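Local structure of L-ornithine N(5)-monooxygenase (Pseudomonas aeruginosa, 3S5W) at residues G416-Q419 with S425-L428. The protein uses FAD, NADPH and molecular oxygen to hydroxylate the side-chain nitrogen of L-ornithine, the first step in making hydroxamate siderophores such as pyoverdin. Residues are numbered along the deposited sequence; the frame is centred on the assembly and turned at random.
With FAD (flavin-adenine dinucleotide), chain C.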
loop_
_atom_site.group_PDB
_atom_site.type_symbol
_atom_site.label_atom_id
_atom_site.label_comp_id
_atom_site.label_asym_id
_atom_site.label_seq_id
_atom_site.Cartn_x
_atom_site.Cartn_y
_atom_site.Cartn_z
ATOM N N GLY A 416 -8.254 -4.160 -2.871
ATOM C CA GLY A 416 -7.589 -3.556 -1.715
ATOM C C GLY A 416 -8.501 -2.698 -0.858
ATOM O O GLY A 416 -8.021 -2.009 0.064
ATOM N N PHE A 417 -9.806 -2.767 -1.144
ATOM C CA PHE A 417 -10.811 -1.946 -0.445
ATOM C C PHE A 417 -11.812 -2.770 0.340
ATOM O O PHE A 417 -12.901 -2.291 0.705
ATOM C CB PHE A 417 -11.505 -1.016 -1.470
ATOM C CG PHE A 417 -10.590 0.059 -1.928
ATOM C CD1 PHE A 417 -10.507 1.256 -1.209
ATOM C CD2 PHE A 417 -9.703 -0.164 -2.997
ATOM C CE1 PHE A 417 -9.591 2.250 -1.572
ATOM C CE2 PHE A 417 -8.785 0.829 -3.376
ATOM C CZ PHE A 417 -8.726 2.038 -2.661
ATOM N N SER A 418 -11.470 -4.036 0.563
ATOM C CA SER A 418 -12.444 -4.942 1.121
ATOM C C SER A 418 -11.875 -5.778 2.268
ATOM O O SER A 418 -12.289 -6.896 2.474
ATOM C CB SER A 418 -13.042 -5.813 0.006
ATOM O OG SER A 418 -12.006 -6.409 -0.757
ATOM N N GLN A 419 -10.947 -5.207 3.025
ATOM C CA GLN A 419 -10.485 -5.859 4.263
ATOM C C GLN A 419 -11.650 -6.274 5.190
ATOM O O GLN A 419 -11.626 -7.387 5.744
ATOM C CB GLN A 419 -9.513 -4.964 5.012
ATOM C CG GLN A 419 -9.027 -5.538 6.359
ATOM C CD GLN A 419 -8.063 -4.598 7.005
ATOM O OE1 GLN A 419 -8.442 -3.799 7.865
ATOM N NE2 GLN A 419 -6.817 -4.636 6.561
ATOM N N SER A 425 -5.473 -10.119 4.419
ATOM C CA SER A 425 -4.677 -10.214 3.210
ATOM C C SER A 425 -5.048 -9.106 2.202
ATOM O O SER A 425 -4.340 -8.888 1.214
ATOM C CB SER A 425 -4.895 -11.570 2.528
ATOM O OG SER A 425 -4.290 -12.586 3.277
ATOM N N ASP A 426 -6.176 -8.436 2.445
ATOM C CA ASP A 426 -6.786 -7.629 1.362
ATOM C C ASP A 426 -5.878 -6.525 0.830
ATOM O O ASP A 426 -5.786 -6.336 -0.376
ATOM C CB ASP A 426 -8.146 -7.073 1.777
ATOM C CG ASP A 426 -8.963 -6.567 0.564
ATOM O OD1 ASP A 426 -9.508 -7.410 -0.168
ATOM O OD2 ASP A 426 -9.004 -5.341 0.351
ATOM N N THR A 427 -5.220 -5.785 1.720
ATOM C CA THR A 427 -4.336 -4.679 1.310
ATOM C C THR A 427 -2.879 -5.086 1.054
ATOM O O THR A 427 -2.028 -4.212 0.861
ATOM C CB THR A 427 -4.301 -3.573 2.382
ATOM O OG1 THR A 427 -3.650 -4.067 3.562
ATOM C CG2 THR A 427 -5.737 -3.094 2.701
ATOM N N LEU A 428 -2.592 -6.388 1.073
ATOM C CA LEU A 428 -1.181 -6.855 1.055
ATOM C C LEU A 428 -0.863 -7.582 -0.238
ATOM O O LEU A 428 -1.688 -7.626 -1.159
ATOM C CB LEU A 428 -0.921 -7.780 2.262
ATOM C CG LEU A 428 -1.199 -7.210 3.654
ATOM C CD1 LEU A 428 -0.936 -8.281 4.716
ATOM C CD2 LEU A 428 -0.350 -5.975 3.941
HETATM P PA FAD C . -0.366 0.027 -4.968
HETATM O O1A FAD C . -0.488 1.116 -3.970
HETATM O O2A FAD C . 0.953 -0.762 -4.925
HETATM O O5B FAD C . -0.526 0.636 -6.467
HETATM C C5B FAD C . -1.543 1.574 -6.725
HETATM C C4B FAD C . -1.138 2.225 -8.037
HETATM O O4B FAD C . -2.182 3.079 -8.419
HETATM C C3B FAD C . 0.095 3.102 -7.847
HETATM O O3B FAD C . 1.124 2.678 -8.718
HETATM C C2B FAD C . -0.389 4.521 -8.173
HETATM O O2B FAD C . 0.542 5.241 -8.974
HETATM C C1B FAD C . -1.620 4.253 -8.984
HETATM N N9A FAD C . -2.679 5.252 -8.881
HETATM C C8A FAD C . -3.270 5.766 -7.731
HETATM N N7A FAD C . -4.270 6.610 -8.125
HETATM C C5A FAD C . -4.320 6.603 -9.485
HETATM C C6A FAD C . -5.138 7.270 -10.396
HETATM N N6A FAD C . -6.244 7.908 -9.981
HETATM N N1A FAD C . -4.924 7.053 -11.755
HETATM C C2A FAD C . -3.951 6.195 -12.225
HETATM N N3A FAD C . -3.135 5.526 -11.318
HETATM C C4A FAD C . -3.328 5.739 -9.973
HETATM N N1 FAD C . 2.584 -5.624 1.454
HETATM C C2 FAD C . 3.189 -6.858 1.651
HETATM O O2 FAD C . 2.558 -7.888 1.474
HETATM N N3 FAD C . 4.506 -6.942 2.049
HETATM C C4 FAD C . 5.264 -5.814 2.249
HETATM O O4 FAD C . 6.460 -5.939 2.563
HETATM C C4X FAD C . 4.655 -4.557 2.067
HETATM N N5 FAD C . 5.387 -3.397 2.280
HETATM C C5X FAD C . 4.783 -2.162 2.112
HETATM C C6 FAD C . 5.534 -0.997 2.332
HETATM C C7 FAD C . 4.958 0.256 2.173
HETATM C C7M FAD C . 5.825 1.462 2.437
HETATM C C8 FAD C . 3.617 0.346 1.820
HETATM C C8M FAD C . 2.929 1.667 1.628
HETATM C C9 FAD C . 2.862 -0.801 1.599
HETATM C C9A FAD C . 3.438 -2.073 1.723
HETATM N N10 FAD C . 2.695 -3.239 1.508
HETATM C C10 FAD C . 3.305 -4.474 1.700
HETATM C "C1'" FAD C . 1.241 -3.209 1.150
HETATM C "C2'" FAD C . 0.948 -2.758 -0.296
HETATM O "O2'" FAD C . -0.366 -2.196 -0.216
HETATM C "C3'" FAD C . 0.953 -3.964 -1.222
HETATM O "O3'" FAD C . 2.214 -4.663 -1.189
HETATM C "C4'" FAD C . 0.703 -3.556 -2.696
HETATM O "O4'" FAD C . 1.564 -2.475 -3.035
HETATM C "C5'" FAD C . -0.778 -3.251 -3.040
HETATM O "O5'" FAD C . -0.886 -3.256 -4.451
HETATM P P FAD C . -1.972 -2.367 -5.258
HETATM O O1P FAD C . -1.623 -2.546 -6.715
HETATM O O2P FAD C . -3.332 -2.811 -4.793
HETATM O O3P FAD C . -1.667 -0.878 -4.774
HETATM O O HOH W 1 -9.384 -6.689 -2.686
HETATM O O HOH W 2 -5.370 -5.825 4.761
#
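In the FAD-binding part of the fold, the loop that leaves strand 411-414 packs directly against the type I turn S425-L428, the short helix 419-422 connecting the two in sequence, and D426 ties them together. Its carboxylate, with CG anti to the backbone N (chi1 -164°), brings both oxygens to S418, the N-cap residue just before that helix. OD2 of D426 accepts the backbone N of S418 at 2.8 Å, and OD1 takes the hydroxyl OG of S418, also at 2.8 Å. Both donors approach from above the carboxylate plane, the amide 54° out of it. Water 1 donates to OD1 of D426 at 2.6 Å and accepts from the backbone N of G416, whose positive phi suits glycine. G416 CA also makes a CA-H...O contact of 3.6 Å with O of D426, which R435 binds too. Beside these bonds, CB of D426 lies 4.1 Å from CB of Q419. The extended side chain of Q419 carries NE2 to Y305 OH and to water 2, which accepts from the backbone N of T427 at 3.0 Å. Next along the turn, O of T427 receives the ribityl hydroxyl O2' of FAD at 2.8 Å, while L428 touches the flavin, NADP and hydroxyornithine. With three donors on its buried carboxylate, D426 is probably kept ionised, linking the helix start to the turn whose T427 carbonyl accepts the ribityl O2'.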